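Local coordinates for protein Bd0816 (Bdellovibrio bacteriovorus HD100, PDB 5CER) that probably acts as a serine-type D-Ala-D-Ala carboxypeptidase that trims the terminal D-alanine from peptidoglycan stem peptides, at residues G315-K320 against F341-L346; I38-A43 against Y278-S283. The protein carries 2 engineered substitutions. All blocks are in the same frame, centred on the assembly; numbering follows the deposited sequence.

Contact 1: G315-K320 against F341-L346; sequences GSMIAK and FYFAIL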
ATOM      1  N   GLY A 315      -2.645   9.618  13.242  1.00 33.60           N
ATOM      2  CA  GLY A 315      -1.535  10.508  13.556  1.00 35.35           C
ATOM      3  C   GLY A 315      -0.567  10.033  14.643  1.00 34.50           C
ATOM      4  O   GLY A 315       0.361  10.759  14.996  1.00 35.57           O
ATOM      5  N   SER A 316      -0.759   8.803  15.137  1.00 32.93           N
ATOM      6  CA  SER A 316       0.018   8.243  16.257  1.00 32.06           C
ATOM      7  C   SER A 316       0.594   6.846  16.016  1.00 29.81           C
ATOM      8  O   SER A 316       1.074   6.220  16.945  1.00 28.92           O
ATOM      9  CB  SER A 316      -0.889   8.171  17.474  1.00 31.79           C
ATOM     10  OG  SER A 316      -1.299   9.457  17.839  1.00 34.62           O
ATOM     11  N   MET A 317       0.496   6.345  14.790  1.00 28.99           N
ATOM     12  CA  MET A 317       0.999   5.041  14.472  1.00 28.62           C
ATOM     13  C   MET A 317       1.784   5.154  13.185  1.00 29.51           C
ATOM     14  O   MET A 317       1.308   5.777  12.197  1.00 30.09           O
ATOM     15  CB  MET A 317      -0.147   4.002  14.303  1.00 27.63           C
ATOM     16  CG  MET A 317       0.311   2.591  13.951  1.00 27.18           C
ATOM     17  SD  MET A 317      -1.083   1.461  13.699  1.00 27.91           S
ATOM     18  CE  MET A 317      -1.698   2.003  12.107  1.00 27.22           C
ATOM     19  N   ILE A 318       2.943   4.495  13.186  1.00 27.73           N
ATOM     20  CA  ILE A 318       3.727   4.278  12.014  1.00 28.66           C
ATOM     21  C   ILE A 318       3.600   2.797  11.717  1.00 27.46           C
ATOM     22  O   ILE A 318       3.823   2.008  12.597  1.00 27.68           O
ATOM     23  CB  ILE A 318       5.185   4.612  12.270  1.00 29.67           C
ATOM     24  CG1 ILE A 318       5.334   6.102  12.543  1.00 31.50           C
ATOM     25  CG2 ILE A 318       6.037   4.238  11.055  1.00 31.48           C
ATOM     26  CD1 ILE A 318       6.558   6.488  13.312  1.00 31.99           C
ATOM     27  N   ALA A 319       3.239   2.408  10.488  1.00 28.42           N
ATOM     28  CA  ALA A 319       2.985   0.995  10.226  1.00 27.22           C
ATOM     29  C   ALA A 319       2.980   0.622   8.776  1.00 29.00           C
ATOM     30  O   ALA A 319       2.814   1.462   7.847  1.00 30.27           O
ATOM     31  CB  ALA A 319       1.663   0.596  10.847  1.00 25.49           C
ATOM     32  N   LYS A 320       3.139  -0.682   8.591  1.00 29.29           N
ATOM     33  CA  LYS A 320       2.987  -1.369   7.278  1.00 30.12           C
ATOM     34  C   LYS A 320       1.898  -2.439   7.409  1.00 27.12           C
ATOM     35  O   LYS A 320       1.911  -3.184   8.383  1.00 23.81           O
ATOM     36  CB  LYS A 320       4.317  -2.010   6.900  1.00 30.71           C
ATOM     37  CG  LYS A 320       4.310  -2.789   5.613  1.00 32.26           C
ATOM     38  CD  LYS A 320       4.356  -1.874   4.398  1.00 33.96           C
ATOM     39  CE  LYS A 320       3.941  -2.586   3.124  1.00 34.50           C
ATOM     40  NZ  LYS A 320       2.464  -2.720   3.092  1.00 33.09           N
ATOM     41  N   PHE A 341       6.122   2.281  21.083  1.00 24.43           N
ATOM     42  CA  PHE A 341       6.154   0.806  21.264  1.00 23.55           C
ATOM     43  C   PHE A 341       6.139   0.159  19.877  1.00 23.18           C
ATOM     44  O   PHE A 341       5.258   0.481  19.074  1.00 22.62           O
ATOM     45  CB  PHE A 341       4.925   0.295  22.077  1.00 21.97           C
ATOM     46  CG  PHE A 341       4.940   0.704  23.535  1.00 22.08           C
ATOM     47  CD1 PHE A 341       4.575   1.988  23.906  1.00 22.35           C
ATOM     48  CD2 PHE A 341       5.331  -0.196  24.528  1.00 22.01           C
ATOM     49  CE1 PHE A 341       4.619   2.369  25.242  1.00 23.23           C
ATOM     50  CE2 PHE A 341       5.360   0.161  25.857  1.00 22.33           C
ATOM     51  CZ  PHE A 341       4.987   1.449  26.219  1.00 22.99           C
ATOM     52  N   TYR A 342       7.082  -0.748  19.630  1.00 22.89           N
ATOM     53  CA  TYR A 342       7.050  -1.600  18.464  1.00 22.56           C
ATOM     54  C   TYR A 342       5.939  -2.659  18.653  1.00 22.35           C
ATOM     55  O   TYR A 342       5.622  -3.015  19.782  1.00 20.90           O
ATOM     56  CB  TYR A 342       8.357  -2.315  18.282  1.00 23.47           C
ATOM     57  CG  TYR A 342       9.531  -1.407  18.154  1.00 25.12           C
ATOM     58  CD1 TYR A 342       9.638  -0.539  17.042  1.00 26.06           C
ATOM     59  CD2 TYR A 342      10.534  -1.395  19.094  1.00 26.13           C
ATOM     60  CE1 TYR A 342      10.690   0.295  16.883  1.00 27.80           C
ATOM     61  CE2 TYR A 342      11.619  -0.547  18.946  1.00 28.42           C
ATOM     62  CZ  TYR A 342      11.679   0.296  17.849  1.00 29.58           C
ATOM     63  OH  TYR A 342      12.754   1.149  17.665  1.00 32.87           O
ATOM     64  N   PHE A 343       5.300  -3.071  17.549  1.00 22.14           N
ATOM     65  CA  PHE A 343       4.319  -4.116  17.577  1.00 21.38           C
ATOM     66  C   PHE A 343       4.347  -4.874  16.270  1.00 22.80           C
ATOM     67  O   PHE A 343       4.711  -4.331  15.214  1.00 23.30           O
ATOM     68  CB  PHE A 343       2.911  -3.572  17.797  1.00 20.25           C
ATOM     69  CG  PHE A 343       2.357  -2.823  16.589  1.00 20.38           C
ATOM     70  CD1 PHE A 343       1.720  -3.496  15.557  1.00 19.62           C
ATOM     71  CD2 PHE A 343       2.499  -1.436  16.483  1.00 20.10           C
ATOM     72  CE1 PHE A 343       1.306  -2.824  14.424  1.00 19.43           C
ATOM     73  CE2 PHE A 343       2.034  -0.768  15.364  1.00 20.10           C
ATOM     74  CZ  PHE A 343       1.446  -1.460  14.329  1.00 19.24           C
ATOM     75  N   ALA A 344       3.888  -6.130  16.336  1.00 23.01           N
ATOM     76  CA  ALA A 344       3.527  -6.906  15.137  1.00 22.33           C
ATOM     77  C   ALA A 344       2.266  -7.716  15.455  1.00 21.47           C
ATOM     78  O   ALA A 344       2.181  -8.332  16.529  1.00 21.51           O
ATOM     79  CB  ALA A 344       4.679  -7.788  14.718  1.00 23.13           C
ATOM     80  N   ILE A 345       1.312  -7.710  14.526  1.00 21.48           N
ATOM     81  CA  ILE A 345       0.044  -8.423  14.679  1.00 22.45           C
ATOM     82  C   ILE A 345      -0.188  -9.261  13.460  1.00 23.70           C
ATOM     83  O   ILE A 345      -0.173  -8.744  12.308  1.00 28.75           O
ATOM     84  CB  ILE A 345      -1.110  -7.434  14.811  1.00 22.78           C
ATOM     85  CG1 ILE A 345      -0.955  -6.593  16.094  1.00 22.87           C
ATOM     86  CG2 ILE A 345      -2.434  -8.176  14.892  1.00 23.07           C
ATOM     87  CD1 ILE A 345      -1.799  -5.329  16.084  1.00 23.49           C
ATOM     88  N   LEU A 346      -0.341 -10.549  13.666  1.00 22.71           N
ATOM     89  CA  LEU A 346      -0.500 -11.476  12.583  1.00 22.92           C
ATOM     90  C   LEU A 346      -1.837 -12.219  12.769  1.00 22.37           C
ATOM     91  O   LEU A 346      -2.009 -12.932  13.748  1.00 21.91           O
ATOM     92  CB  LEU A 346       0.705 -12.452  12.575  1.00 24.55           C
ATOM     93  CG  LEU A 346       2.102 -11.696  12.484  1.00 25.03           C
ATOM     94  CD1 LEU A 346       3.342 -12.517  12.713  1.00 27.44           C
ATOM     95  CD2 LEU A 346       2.220 -11.260  11.044  1.00 26.35           C
TER

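Contact 2: I38-A43 against Y278-S283; sequences ITTLWA and YTLNKS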
ATOM      1  N   ILE A  38      11.164  -5.920   6.259  1.00 20.90           N
ATOM      2  CA  ILE A  38      12.426  -6.623   6.293  1.00 22.39           C
ATOM      3  C   ILE A  38      13.228  -6.317   5.043  1.00 22.27           C
ATOM      4  O   ILE A  38      14.433  -6.073   5.114  1.00 23.14           O
ATOM      5  CB  ILE A  38      12.209  -8.143   6.441  1.00 23.35           C
ATOM      6  CG1 ILE A  38      11.452  -8.444   7.750  1.00 23.53           C
ATOM      7  CG2 ILE A  38      13.562  -8.873   6.411  1.00 23.81           C
ATOM      8  CD1 ILE A  38      11.074  -9.897   7.944  1.00 25.33           C
ATOM      9  N   THR A  39      12.563  -6.345   3.897  1.00 22.49           N
ATOM     10  CA  THR A  39      13.196  -5.958   2.639  1.00 22.25           C
ATOM     11  C   THR A  39      13.781  -4.548   2.720  1.00 22.62           C
ATOM     12  O   THR A  39      14.951  -4.309   2.308  1.00 23.14           O
ATOM     13  CB  THR A  39      12.210  -6.118   1.490  1.00 22.24           C
ATOM     14  OG1 THR A  39      11.772  -7.495   1.436  1.00 20.52           O
ATOM     15  CG2 THR A  39      12.872  -5.762   0.184  1.00 23.26           C
ATOM     16  N   THR A  40      13.016  -3.654   3.342  1.00 21.63           N
ATOM     17  CA  THR A  40      13.438  -2.299   3.628  1.00 21.50           C
ATOM     18  C   THR A  40      14.710  -2.219   4.465  1.00 22.53           C
ATOM     19  O   THR A  40      15.635  -1.436   4.155  1.00 22.25           O
ATOM     20  CB  THR A  40      12.278  -1.495   4.299  1.00 21.10           C
ATOM     21  OG1 THR A  40      11.215  -1.312   3.354  1.00 20.95           O
ATOM     22  CG2 THR A  40      12.719  -0.135   4.769  1.00 20.85           C
ATOM     23  N   LEU A  41      14.770  -2.995   5.543  1.00 23.17           N
ATOM     24  CA  LEU A  41      15.992  -3.007   6.379  1.00 23.49           C
ATOM     25  C   LEU A  41      17.200  -3.488   5.574  1.00 23.26           C
ATOM     26  O   LEU A  41      18.291  -2.938   5.681  1.00 23.66           O
ATOM     27  CB  LEU A  41      15.811  -3.889   7.613  1.00 23.60           C
ATOM     28  CG  LEU A  41      17.051  -4.187   8.481  1.00 24.37           C
ATOM     29  CD1 LEU A  41      17.680  -2.927   9.033  1.00 24.50           C
ATOM     30  CD2 LEU A  41      16.638  -5.122   9.606  1.00 25.34           C
ATOM     31  N   TRP A  42      17.003  -4.565   4.837  1.00 23.13           N
ATOM     32  CA  TRP A  42      18.081  -5.189   4.088  1.00 24.39           C
ATOM     33  C   TRP A  42      18.634  -4.171   3.051  1.00 26.50           C
ATOM     34  O   TRP A  42      19.836  -3.970   2.952  1.00 25.82           O
ATOM     35  CB  TRP A  42      17.591  -6.477   3.397  1.00 23.04           C
ATOM     36  CG  TRP A  42      18.650  -7.247   2.671  1.00 22.74           C
ATOM     37  CD1 TRP A  42      19.973  -7.218   2.886  1.00 22.30           C
ATOM     38  CD2 TRP A  42      18.441  -8.192   1.604  1.00 23.00           C
ATOM     39  NE1 TRP A  42      20.622  -8.063   2.037  1.00 22.77           N
ATOM     40  CE2 TRP A  42      19.703  -8.680   1.234  1.00 23.05           C
ATOM     41  CE3 TRP A  42      17.308  -8.660   0.928  1.00 22.47           C
ATOM     42  CZ2 TRP A  42      19.873  -9.623   0.223  1.00 23.35           C
ATOM     43  CZ3 TRP A  42      17.475  -9.587  -0.083  1.00 22.86           C
ATOM     44  CH2 TRP A  42      18.755 -10.075  -0.409  1.00 23.83           C
ATOM     45  N   ALA A  43      17.736  -3.535   2.302  1.00 26.97           N
ATOM     46  CA  ALA A  43      18.165  -2.521   1.323  1.00 26.80           C
ATOM     47  C   ALA A  43      18.980  -1.405   1.996  1.00 24.90           C
ATOM     48  O   ALA A  43      20.037  -1.028   1.505  1.00 24.74           O
ATOM     49  CB  ALA A  43      16.951  -1.941   0.556  1.00 26.38           C
ATOM     50  N   TYR A 278      13.143  -2.898  15.512  1.00 21.65           N
ATOM     51  CA  TYR A 278      14.121  -2.256  16.387  1.00 21.71           C
ATOM     52  C   TYR A 278      15.399  -1.916  15.608  1.00 22.22           C
ATOM     53  O   TYR A 278      15.925  -0.793  15.688  1.00 22.86           O
ATOM     54  CB  TYR A 278      14.429  -3.131  17.590  1.00 21.61           C
ATOM     55  CG  TYR A 278      15.586  -2.679  18.463  1.00 21.74           C
ATOM     56  CD1 TYR A 278      16.879  -3.134  18.191  1.00 21.80           C
ATOM     57  CD2 TYR A 278      15.382  -1.859  19.564  1.00 21.76           C
ATOM     58  CE1 TYR A 278      17.947  -2.755  18.950  1.00 22.65           C
ATOM     59  CE2 TYR A 278      16.431  -1.481  20.370  1.00 23.03           C
ATOM     60  CZ  TYR A 278      17.736  -1.916  20.048  1.00 23.72           C
ATOM     61  OH  TYR A 278      18.838  -1.519  20.803  1.00 24.04           O
ATOM     62  N   THR A 279      15.889  -2.866  14.842  1.00 22.59           N
ATOM     63  CA  THR A 279      17.145  -2.675  14.101  1.00 23.87           C
ATOM     64  C   THR A 279      17.006  -1.624  12.983  1.00 24.44           C
ATOM     65  O   THR A 279      17.924  -0.847  12.753  1.00 24.35           O
ATOM     66  CB  THR A 279      17.600  -4.040  13.503  1.00 23.55           C
ATOM     67  OG1 THR A 279      17.429  -5.043  14.504  1.00 23.56           O
ATOM     68  CG2 THR A 279      19.025  -4.050  12.985  1.00 23.23           C
ATOM     69  N   LEU A 280      15.839  -1.611  12.326  1.00 24.51           N
ATOM     70  CA  LEU A 280      15.568  -0.649  11.251  1.00 24.33           C
ATOM     71  C   LEU A 280      15.535   0.778  11.824  1.00 25.45           C
ATOM     72  O   LEU A 280      16.168   1.677  11.269  1.00 25.28           O
ATOM     73  CB  LEU A 280      14.242  -0.973  10.546  1.00 23.22           C
ATOM     74  CG  LEU A 280      13.687   0.066   9.553  1.00 21.68           C
ATOM     75  CD1 LEU A 280      14.679   0.370   8.459  1.00 21.64           C
ATOM     76  CD2 LEU A 280      12.406  -0.460   8.939  1.00 21.11           C
ATOM     77  N   ASN A 281      14.833   0.941  12.947  1.00 25.91           N
ATOM     78  CA  ASN A 281      14.807   2.187  13.684  1.00 27.22           C
ATOM     79  C   ASN A 281      16.203   2.667  14.133  1.00 29.11           C
ATOM     80  O   ASN A 281      16.514   3.848  13.993  1.00 30.93           O
ATOM     81  CB  ASN A 281      13.869   2.075  14.903  1.00 27.01           C
ATOM     82  CG  ASN A 281      13.631   3.406  15.585  1.00 28.55           C
ATOM     83  OD1 ASN A 281      14.210   3.712  16.648  1.00 31.12           O
ATOM     84  ND2 ASN A 281      12.891   4.257  14.931  1.00 28.65           N
ATOM     85  N   LYS A 282      17.030   1.782  14.657  1.00 30.30           N
ATOM     86  CA  LYS A 282      18.396   2.153  15.087  1.00 33.38           C
ATOM     87  C   LYS A 282      19.217   2.618  13.933  1.00 31.98           C
ATOM     88  O   LYS A 282      19.966   3.586  14.013  1.00 32.53           O
ATOM     89  CB  LYS A 282      19.144   0.946  15.754  1.00 37.58           C
ATOM     90  CG  LYS A 282      19.475   1.045  17.244  1.00 42.18           C
ATOM     91  CD  LYS A 282      18.394   1.809  18.024  1.00 45.29           C
ATOM     92  CE  LYS A 282      18.623   1.837  19.520  1.00 47.83           C
ATOM     93  NZ  LYS A 282      17.908   3.013  20.126  1.00 50.79           N
ATOM     94  N   SER A 283      19.085   1.902  12.839  1.00 31.72           N
ATOM     95  CA  SER A 283      19.801   2.237  11.621  1.00 32.18           C
ATOM     96  C   SER A 283      19.482   3.670  11.163  1.00 32.06           C
ATOM     97  O   SER A 283      20.362   4.491  10.919  1.00 30.47           O
ATOM     98  CB  SER A 283      19.463   1.209  10.548  1.00 31.22           C
ATOM     99  OG  SER A 283      20.478   1.175   9.591  1.00 33.78           O
TER

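Contact 1: G315-K320 against F341-L346
M317 and A319 meet F343 in a buried apolar contact between second-neighbour strands of the antiparallel sheet expected of this beta-lactamase-clan (penicillin-binding) fold. Strand 327-336 runs between strands 317-324 and 339-348, so the two flanking strands point roughly the same way; segments 317-320 and 341-346 have axes 9.1 Å apart, inclined by 35°. No hydrogen bond spans that gap; side chains must reach across the middle strand, where F343 also touches L330 and I334. A phenylalanine has the length for this. Its CG sits between the backbone N and the carbonyl carbon (chi1 71°), which turns the ring across the neighbouring strand toward 317-320. M317 crosses it at about a right angle in a Met-aromatic contact, the sulfur lying 5.0 Å from the ring centroid in an oblique approach. The flexible methionine chain, bent at its last torsion, packs beneath helix 356-375, whose I369 touches both M317 and F343. Beyond A319, K320 opens a Lys-Thr-Gly sequence, matching the KTG motif of this clan's active sites, and its NZ is hydrogen-bonded to S214 OG. A319, two residues from M317, is short enough to let the ring tip close in: its CB lies 4.0 Å from F343 CZ.

Contact 2: I38-A43 against Y278-S283
L41 and L280 lean into one another, each setting a methyl against the backbone of the opposite helix. L41 CD1 lies 3.8 Å from L280 CA, and in return L280 CD1 reaches within 4.2 Å of L41 CA. Both leucines hold CG anti to the backbone N (chi1 171° in L41 and 170° in L280), which places CG beside the carbonyl carbon and leaves the two methyls to part toward different neighbours. The second branch of L41 goes a different way: CD2 meets T279 CB at 4.2 Å, the two side chains crossing at about a right angle. On the far side of the leucine pair, T40 CG2 touches L280 CD2 obliquely at 4.2 Å. Threonine suits these flanks because its carbon atoms (CG2 in T40, CB in T279) can join an apolar contact while its hydroxyl is satisfied elsewhere: T40 OG1 bonds to K36 O and N211 ND2, and T279 OG1 to K275 O. The axes of segments 38-43 and 278-283 are 9.8 Å apart at closest and cross at 39°, running in broadly the same direction. Around them, helix 228-239 adds F235 against L41 and T239 against T279, helix 203-213 packs L207 and M210 on T40, and helix 270-286 is itself backed by strand 339-348, whose Y342 and A344 rest on it.

Both contacts are apolar and lack hydrogen bonds across their segments, but they belong to different layers. Contact 1 lies within the sheet, on the face covered by helix 356-375, and all its touching residues are buried. Contact 2 joins two helices beyond the other face, and T279 there is partly exposed. In the first an aromatic ring reaches across the intervening strand to a sulfur and an alanine methyl; leucine branches meet backbone and threonine carbons between two helices in the second. Strand 339-348 links them: F343 serves contact 1, while the preceding Y342 points to the opposite face and packs on helix 270-286, with Y342 CZ 3.8 Å from Y278 CA. The two centres lie about 15 Å apart.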